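Long-range contact in CRISPR-associated endonuclease Cas2 2 (Thermus thermophilus, PDB 1ZPW), which is a metal-dependent endonuclease of the Cas2 family that takes part in CRISPR adaptive immunity against viruses and plasmids: residues G2-D14 against R31-E43. Numbering follows the deposited sequence.
Sequences GKRLYAVAYDIPD and RVQLSVFECYLDE
Arg4 with Leu41, Tyr6 with Cys39 and Val8 with Phe37 each exchange two backbone hydrogen bonds, the hydrogen-bonded pairs of antiparallel strands 4-11 and 36-41. Tyr10 N adds a last bond to Ser35 O, at 3.0 Å.

The Tyr10 hydroxyl is the polar focus. Arg31 NH2 donates to Tyr10 OH over 3.1 Å, and a water lies 2.7 Å from the same Tyr10 OH. That water also accepts from Arg31 NH1. Gln33 O takes a further bond from Arg31 NH2 in the guanidinium plane, which helps fix the group. Phe37 CE1 lies over the guanidinium centre.

Ring contacts mark both ends. With CG between the backbone N and the carbonyl carbon (chi1 53°), the Tyr10 ring lies with one face against the Ser35 backbone, and Ser35 CA makes a CH-pi contact with that face. The Tyr40 ring has Lys3 NZ over one face, a cation-pi contact 4.6 Å from the centroid, and Leu5 CD1 over the other. On the face of the sheet opposite Leu5 and Tyr40, Tyr6 CD1 packs 3.7 Å from Leu41 CD1.

This is the central strand pair of the ferredoxin-like Cas2 fold. Asp11, predicted to bind the catalytic magnesium, ends the first strand. Helix 15-26 covers Tyr10 and Phe37, helix 43-56 covers Tyr6 and Leu41, and strands 63-68 and 29-33 flank the pair.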
ATOM      1  N   GLY A   2      -6.346 -14.710  -8.732  1.00 34.65           N
ATOM      2  CA  GLY A   2      -5.629 -13.860  -9.722  1.00 33.23           C
ATOM      3  C   GLY A   2      -5.427 -12.460  -9.165  1.00 31.87           C
ATOM      4  O   GLY A   2      -5.386 -12.282  -7.936  1.00 33.15           O
ATOM      5  N   LYS A   3      -5.318 -11.462 -10.037  1.00 30.45           N
ATOM      6  CA  LYS A   3      -5.150 -10.085  -9.531  1.00 28.02           C
ATOM      7  C   LYS A   3      -6.423  -9.527  -8.880  1.00 26.87           C
ATOM      8  O   LYS A   3      -7.557  -9.723  -9.335  1.00 26.44           O
ATOM      9  CB  LYS A   3      -4.602  -9.121 -10.594  1.00 29.36           C
ATOM     10  CG  LYS A   3      -5.584  -8.039 -11.036  1.00 27.96           C
ATOM     11  CD  LYS A   3      -5.317  -7.573 -12.462  1.00 29.41           C
ATOM     12  CE  LYS A   3      -5.445  -6.071 -12.602  1.00 28.65           C
ATOM     13  NZ  LYS A   3      -6.420  -5.652 -13.651  1.00 25.11           N
ATOM     14  N   ARG A   4      -6.227  -8.833  -7.779  1.00 23.26           N
ATOM     15  CA  ARG A   4      -7.340  -8.200  -7.128  1.00 21.17           C
ATOM     16  C   ARG A   4      -6.816  -6.872  -6.658  1.00 18.04           C
ATOM     17  O   ARG A   4      -5.606  -6.694  -6.530  1.00 16.09           O
ATOM     18  CB  ARG A   4      -7.741  -8.988  -5.898  1.00 22.47           C
ATOM     19  CG  ARG A   4      -8.352 -10.341  -6.103  1.00 28.29           C
ATOM     20  CD  ARG A   4      -8.486 -11.096  -4.774  1.00 35.08           C
ATOM     21  NE  ARG A   4      -9.720 -10.777  -4.047  1.00 38.92           N
ATOM     22  CZ  ARG A   4      -9.996  -9.614  -3.462  1.00 39.04           C
ATOM     23  NH1 ARG A   4      -9.133  -8.603  -3.518  1.00 40.25           N
ATOM     24  NH2 ARG A   4     -11.150  -9.454  -2.827  1.00 38.45           N
ATOM     25  N   LEU A   5      -7.735  -5.948  -6.386  1.00 16.35           N
ATOM     26  CA  LEU A   5      -7.378  -4.650  -5.798  1.00 14.77           C
ATOM     27  C   LEU A   5      -7.117  -4.776  -4.296  1.00 14.14           C
ATOM     28  O   LEU A   5      -7.886  -5.417  -3.568  1.00 13.46           O
ATOM     29  CB  LEU A   5      -8.498  -3.622  -6.030  1.00 14.97           C
ATOM     30  CG  LEU A   5      -8.353  -2.236  -5.380  1.00 15.23           C
ATOM     31  CD1 LEU A   5      -7.148  -1.521  -5.995  1.00 16.74           C
ATOM     32  CD2 LEU A   5      -9.621  -1.405  -5.583  1.00 17.08           C
ATOM     33  N   TYR A   6      -6.021  -4.172  -3.852  1.00 13.74           N
ATOM     34  CA  TYR A   6      -5.733  -4.063  -2.413  1.00 13.20           C
ATOM     35  C   TYR A   6      -5.521  -2.616  -2.059  1.00 13.24           C
ATOM     36  O   TYR A   6      -4.902  -1.860  -2.812  1.00 14.02           O
ATOM     37  CB  TYR A   6      -4.469  -4.846  -2.025  1.00 13.41           C
ATOM     38  CG  TYR A   6      -4.594  -6.346  -2.140  1.00 13.31           C
ATOM     39  CD1 TYR A   6      -4.517  -6.981  -3.395  1.00 15.24           C
ATOM     40  CD2 TYR A   6      -4.754  -7.131  -0.992  1.00 13.69           C
ATOM     41  CE1 TYR A   6      -4.647  -8.373  -3.487  1.00 15.69           C
ATOM     42  CE2 TYR A   6      -4.865  -8.525  -1.087  1.00 14.97           C
ATOM     43  CZ  TYR A   6      -4.791  -9.118  -2.339  1.00 16.21           C
ATOM     44  OH  TYR A   6      -4.909 -10.490  -2.433  1.00 21.26           O
ATOM     45  N   ALA A   7      -6.030  -2.213  -0.894  1.00 11.76           N
ATOM     46  CA  ALA A   7      -5.670  -0.915  -0.324  1.00 10.64           C
ATOM     47  C   ALA A   7      -4.527  -1.177   0.643  1.00 11.07           C
ATOM     48  O   ALA A   7      -4.608  -2.063   1.503  1.00 11.02           O
ATOM     49  CB  ALA A   7      -6.845  -0.288   0.422  1.00  9.97           C
ATOM     50  N   VAL A   8      -3.453  -0.420   0.488  1.00 11.18           N
ATOM     51  CA  VAL A   8      -2.264  -0.638   1.325  1.00 11.16           C
ATOM     52  C   VAL A   8      -2.053   0.641   2.116  1.00 11.36           C
ATOM     53  O   VAL A   8      -1.713   1.663   1.529  1.00 10.88           O
ATOM     54  CB  VAL A   8      -1.013  -0.970   0.491  1.00 11.09           C
ATOM     55  CG1 VAL A   8       0.178  -1.201   1.429  1.00 12.31           C
ATOM     56  CG2 VAL A   8      -1.242  -2.218  -0.330  1.00 12.19           C
ATOM     57  N   ALA A   9      -2.259   0.569   3.440  1.00 10.16           N
ATOM     58  CA  ALA A   9      -2.226   1.748   4.287  1.00 11.00           C
ATOM     59  C   ALA A   9      -1.084   1.622   5.267  1.00 11.70           C
ATOM     60  O   ALA A   9      -0.872   0.557   5.857  1.00 12.38           O
ATOM     61  CB  ALA A   9      -3.545   1.896   5.044  1.00 11.50           C
ATOM     62  N   TYR A  10      -0.345   2.707   5.447  1.00 12.12           N
ATOM     63  CA  TYR A  10       0.843   2.641   6.296  1.00 12.99           C
ATOM     64  C   TYR A  10       0.944   3.795   7.254  1.00 13.06           C
ATOM     65  O   TYR A  10       0.442   4.900   7.001  1.00 13.19           O
ATOM     66  CB  TYR A  10       2.117   2.514   5.476  1.00 12.93           C
ATOM     67  CG  TYR A  10       2.293   3.554   4.402  1.00 12.29           C
ATOM     68  CD1 TYR A  10       1.814   3.327   3.111  1.00 12.91           C
ATOM     69  CD2 TYR A  10       2.925   4.777   4.681  1.00 11.77           C
ATOM     70  CE1 TYR A  10       1.980   4.262   2.103  1.00 13.94           C
ATOM     71  CE2 TYR A  10       3.096   5.727   3.668  1.00 12.48           C
ATOM     72  CZ  TYR A  10       2.630   5.462   2.402  1.00 12.84           C
ATOM     73  OH  TYR A  10       2.778   6.421   1.432  1.00 14.86           O
ATOM     74  N   ASP A  11       1.575   3.519   8.374  1.00 12.57           N
ATOM     75  CA  ASP A  11       1.767   4.496   9.425  1.00 13.08           C
ATOM     76  C   ASP A  11       3.217   4.289   9.863  1.00 13.36           C
ATOM     77  O   ASP A  11       3.513   3.367  10.627  1.00 13.86           O
ATOM     78  CB  ASP A  11       0.794   4.112  10.536  1.00 15.79           C
ATOM     79  CG  ASP A  11       0.658   5.138  11.585  1.00 20.09           C
ATOM     80  OD1 ASP A  11       1.532   6.049  11.697  1.00 22.76           O
ATOM     81  OD2 ASP A  11      -0.315   5.064  12.395  1.00 21.61           O
ATOM     82  N   ILE A  12       4.118   5.128   9.325  1.00 13.25           N
ATOM     83  CA  ILE A  12       5.566   4.997   9.533  1.00 13.18           C
ATOM     84  C   ILE A  12       6.075   6.325  10.094  1.00 13.46           C
ATOM     85  O   ILE A  12       6.074   7.313   9.384  1.00 14.25           O
ATOM     86  CB  ILE A  12       6.268   4.707   8.171  1.00 12.97           C
ATOM     87  CG1 ILE A  12       5.578   3.617   7.327  0.65 15.99           C
ATOM     88  CG2 ILE A  12       7.818   4.578   8.328  1.00 14.22           C
ATOM     89  CD1 ILE A  12       5.530   2.281   7.947  0.65 15.80           C
ATOM     90  N   PRO A  13       6.467   6.370  11.345  1.00 13.63           N
ATOM     91  CA  PRO A  13       6.889   7.662  11.931  1.00 14.79           C
ATOM     92  C   PRO A  13       8.152   8.253  11.359  1.00 15.70           C
ATOM     93  O   PRO A  13       8.328   9.513  11.324  1.00 16.55           O
ATOM     94  CB  PRO A  13       6.984   7.372  13.444  1.00 15.99           C
ATOM     95  CG  PRO A  13       7.012   5.879  13.586  1.00 17.74           C
ATOM     96  CD  PRO A  13       6.387   5.292  12.343  1.00 14.50           C
ATOM     97  N   ASP A  14       9.036   7.383  10.884  1.00 14.93           N
ATOM     98  CA  ASP A  14      10.329   7.796  10.378  1.00 15.03           C
ATOM     99  C   ASP A  14      10.280   8.220   8.921  1.00 14.44           C
ATOM    100  O   ASP A  14       9.841   7.444   8.044  1.00 13.70           O
ATOM    101  CB  ASP A  14      11.341   6.671  10.543  1.00 15.68           C
ATOM    102  CG  ASP A  14      12.719   7.069  10.055  1.00 17.16           C
ATOM    103  OD1 ASP A  14      13.400   7.853  10.784  1.00 22.20           O
ATOM    104  OD2 ASP A  14      13.211   6.698   8.978  1.00 16.02           O
ATOM    105  N   ARG A  31      -0.331   5.824  -5.548  1.00 12.92           N
ATOM    106  CA  ARG A  31      -0.803   6.580  -4.387  1.00 13.16           C
ATOM    107  C   ARG A  31      -2.235   7.068  -4.594  1.00 14.07           C
ATOM    108  O   ARG A  31      -2.593   7.528  -5.679  1.00 14.95           O
ATOM    109  CB  ARG A  31       0.090   7.791  -4.181  1.00 13.39           C
ATOM    110  CG  ARG A  31      -0.271   8.614  -2.922  1.00 14.09           C
ATOM    111  CD  ARG A  31       0.605   9.819  -2.699  1.00 17.29           C
ATOM    112  NE  ARG A  31       2.004   9.449  -2.445  1.00 17.51           N
ATOM    113  CZ  ARG A  31       2.443   8.967  -1.296  1.00 19.83           C
ATOM    114  NH1 ARG A  31       3.741   8.676  -1.161  1.00 18.74           N
ATOM    115  NH2 ARG A  31       1.591   8.766  -0.285  1.00 18.65           N
ATOM    116  N   VAL A  32      -3.035   7.009  -3.532  1.00 14.06           N
ATOM    117  CA  VAL A  32      -4.358   7.652  -3.539  1.00 13.85           C
ATOM    118  C   VAL A  32      -4.516   8.727  -2.461  1.00 14.33           C
ATOM    119  O   VAL A  32      -5.349   9.618  -2.619  1.00 15.70           O
ATOM    120  CB  VAL A  32      -5.560   6.614  -3.476  1.00 13.08           C
ATOM    121  CG1 VAL A  32      -5.595   5.823  -4.777  1.00 14.79           C
ATOM    122  CG2 VAL A  32      -5.470   5.641  -2.279  1.00 13.79           C
ATOM    123  N   GLN A  33      -3.747   8.615  -1.376  1.00 14.70           N
ATOM    124  CA  GLN A  33      -3.776   9.521  -0.220  1.00 15.93           C
ATOM    125  C   GLN A  33      -2.400   9.555   0.381  1.00 15.98           C
ATOM    126  O   GLN A  33      -1.513   8.801  -0.027  1.00 16.47           O
ATOM    127  CB  GLN A  33      -4.725   8.998   0.894  1.00 17.57           C
ATOM    128  CG  GLN A  33      -6.151   9.076   0.508  1.00 17.01           C
ATOM    129  CD  GLN A  33      -7.155   8.855   1.631  1.00 20.30           C
ATOM    130  OE1 GLN A  33      -8.333   9.075   1.417  1.00 26.81           O
ATOM    131  NE2 GLN A  33      -6.714   8.416   2.778  1.00 20.20           N
ATOM    132  N   LEU A  34      -2.218  10.415   1.385  1.00 17.21           N
ATOM    133  CA  LEU A  34      -0.900  10.595   2.019  1.00 18.21           C
ATOM    134  C   LEU A  34      -0.276   9.299   2.560  1.00 18.20           C
ATOM    135  O   LEU A  34       0.958   9.161   2.594  1.00 18.59           O
ATOM    136  CB  LEU A  34      -1.047  11.614   3.157  1.00 20.26           C
ATOM    137  CG  LEU A  34       0.111  12.437   3.684  1.00 24.17           C
ATOM    138  CD1 LEU A  34       0.685  13.270   2.535  1.00 28.11           C
ATOM    139  CD2 LEU A  34      -0.415  13.367   4.819  1.00 29.19           C
ATOM    140  N   SER A  35      -1.129   8.377   2.989  1.00 16.37           N
ATOM    141  CA  SER A  35      -0.686   7.138   3.639  1.00 15.75           C
ATOM    142  C   SER A  35      -1.314   5.917   3.012  1.00 13.59           C
ATOM    143  O   SER A  35      -1.352   4.874   3.667  1.00 12.89           O
ATOM    144  CB  SER A  35      -1.091   7.171   5.122  1.00 16.49           C
ATOM    145  OG  SER A  35      -0.651   8.389   5.716  1.00 22.87           O
ATOM    146  N   VAL A  36      -1.820   6.018   1.775  1.00 11.92           N
ATOM    147  CA  VAL A  36      -2.480   4.871   1.151  1.00 12.41           C
ATOM    148  C   VAL A  36      -2.137   4.717  -0.323  1.00 12.22           C
ATOM    149  O   VAL A  36      -2.196   5.699  -1.060  1.00 12.74           O
ATOM    150  CB  VAL A  36      -4.043   4.969   1.237  1.00 11.42           C
ATOM    151  CG1 VAL A  36      -4.697   3.684   0.677  1.00 11.61           C
ATOM    152  CG2 VAL A  36      -4.476   5.204   2.676  1.00 13.25           C
ATOM    153  N   PHE A  37      -1.788   3.484  -0.721  1.00 11.86           N
ATOM    154  CA  PHE A  37      -1.654   3.105  -2.119  1.00 10.48           C
ATOM    155  C   PHE A  37      -2.708   2.113  -2.510  1.00 11.87           C
ATOM    156  O   PHE A  37      -3.151   1.320  -1.672  1.00 12.50           O
ATOM    157  CB  PHE A  37      -0.269   2.467  -2.396  1.00 11.33           C
ATOM    158  CG  PHE A  37       0.832   3.474  -2.647  1.00 10.09           C
ATOM    159  CD1 PHE A  37       1.256   4.338  -1.629  1.00 14.08           C
ATOM    160  CD2 PHE A  37       1.512   3.503  -3.880  1.00 13.49           C
ATOM    161  CE1 PHE A  37       2.265   5.277  -1.839  1.00 14.13           C
ATOM    162  CE2 PHE A  37       2.532   4.457  -4.111  1.00 12.81           C
ATOM    163  CZ  PHE A  37       2.918   5.343  -3.074  1.00 13.46           C
ATOM    164  N   GLU A  38      -3.069   2.113  -3.799  1.00 11.68           N
ATOM    165  CA  GLU A  38      -3.914   1.058  -4.338  1.00 11.59           C
ATOM    166  C   GLU A  38      -3.089   0.212  -5.262  1.00 12.34           C
ATOM    167  O   GLU A  38      -2.488   0.745  -6.194  1.00 13.31           O
ATOM    168  CB  GLU A  38      -5.094   1.654  -5.102  1.00 13.09           C
ATOM    169  CG  GLU A  38      -6.200   2.080  -4.139  1.00 11.99           C
ATOM    170  CD  GLU A  38      -7.375   2.768  -4.816  1.00 16.62           C
ATOM    171  OE1 GLU A  38      -7.458   2.799  -6.072  1.00 18.25           O
ATOM    172  OE2 GLU A  38      -8.246   3.282  -4.088  1.00 15.91           O
ATOM    173  N   CYS A  39      -3.100  -1.095  -5.026  1.00 12.18           N
ATOM    174  CA  CYS A  39      -2.214  -2.032  -5.729  1.00 12.85           C
ATOM    175  C   CYS A  39      -3.007  -3.216  -6.239  1.00 13.86           C
ATOM    176  O   CYS A  39      -3.772  -3.838  -5.516  1.00 14.52           O
ATOM    177  CB  CYS A  39      -1.121  -2.562  -4.770  1.00 13.62           C
ATOM    178  SG  CYS A  39      -0.029  -1.288  -4.104  1.00 14.70           S
ATOM    179  N   TYR A  40      -2.774  -3.587  -7.492  1.00 14.46           N
ATOM    180  CA  TYR A  40      -3.359  -4.816  -8.009  1.00 14.83           C
ATOM    181  C   TYR A  40      -2.369  -5.934  -7.832  1.00 14.83           C
ATOM    182  O   TYR A  40      -1.254  -5.850  -8.344  1.00 16.63           O
ATOM    183  CB  TYR A  40      -3.731  -4.661  -9.500  1.00 14.81           C
ATOM    184  CG  TYR A  40      -5.031  -3.927  -9.629  1.00 14.66           C
ATOM    185  CD1 TYR A  40      -6.238  -4.618  -9.533  1.00 16.34           C
ATOM    186  CD2 TYR A  40      -5.048  -2.569  -9.776  1.00 17.87           C
ATOM    187  CE1 TYR A  40      -7.446  -3.960  -9.618  1.00 19.88           C
ATOM    188  CE2 TYR A  40      -6.259  -1.883  -9.838  1.00 19.71           C
ATOM    189  CZ  TYR A  40      -7.440  -2.598  -9.764  1.00 18.72           C
ATOM    190  OH  TYR A  40      -8.649  -1.933  -9.833  1.00 23.40           O
ATOM    191  N   LEU A  41      -2.746  -6.950  -7.067  1.00 14.84           N
ATOM    192  CA  LEU A  41      -1.804  -8.013  -6.683  1.00 16.45           C
ATOM    193  C   LEU A  41      -2.451  -9.356  -6.850  1.00 18.12           C
ATOM    194  O   LEU A  41      -3.676  -9.526  -6.629  1.00 18.90           O
ATOM    195  CB  LEU A  41      -1.377  -7.884  -5.204  1.00 15.12           C
ATOM    196  CG  LEU A  41      -0.814  -6.519  -4.768  1.00 14.59           C
ATOM    197  CD1 LEU A  41      -0.863  -6.388  -3.227  1.00 15.02           C
ATOM    198  CD2 LEU A  41       0.541  -6.236  -5.341  1.00 14.91           C
ATOM    199  N   ASP A  42      -1.633 -10.334  -7.212  1.00 20.43           N
ATOM    200  CA  ASP A  42      -2.043 -11.711  -7.002  1.00 22.13           C
ATOM    201  C   ASP A  42      -1.213 -12.296  -5.856  1.00 23.25           C
ATOM    202  O   ASP A  42      -0.442 -11.576  -5.210  1.00 22.52           O
ATOM    203  CB  ASP A  42      -1.899 -12.523  -8.298  1.00 22.13           C
ATOM    204  CG  ASP A  42      -0.502 -12.498  -8.854  1.00 24.80           C
ATOM    205  OD1 ASP A  42      -0.350 -12.912 -10.027  1.00 27.79           O
ATOM    206  OD2 ASP A  42       0.515 -12.090  -8.221  1.00 22.65           O
ATOM    207  N   GLU A  43      -1.377 -13.590  -5.577  1.00 23.88           N
ATOM    208  CA  GLU A  43      -0.648 -14.204  -4.477  1.00 24.95           C
ATOM    209  C   GLU A  43       0.859 -13.975  -4.548  1.00 23.55           C
ATOM    210  O   GLU A  43       1.480 -13.639  -3.538  1.00 22.87           O
ATOM    211  CB  GLU A  43      -0.963 -15.703  -4.357  1.00 26.04           C
ATOM    212  CG  GLU A  43      -1.100 -16.147  -2.904  1.00 31.58           C
ATOM    213  CD  GLU A  43      -2.196 -15.391  -2.147  1.00 38.23           C
ATOM    214  OE1 GLU A  43      -1.965 -14.986  -0.969  1.00 39.59           O
ATOM    215  OE2 GLU A  43      -3.295 -15.202  -2.727  1.00 42.28           O
TER
HETATM  216  O   HOH W   1       4.299   8.589   1.752  1.00 15.85           O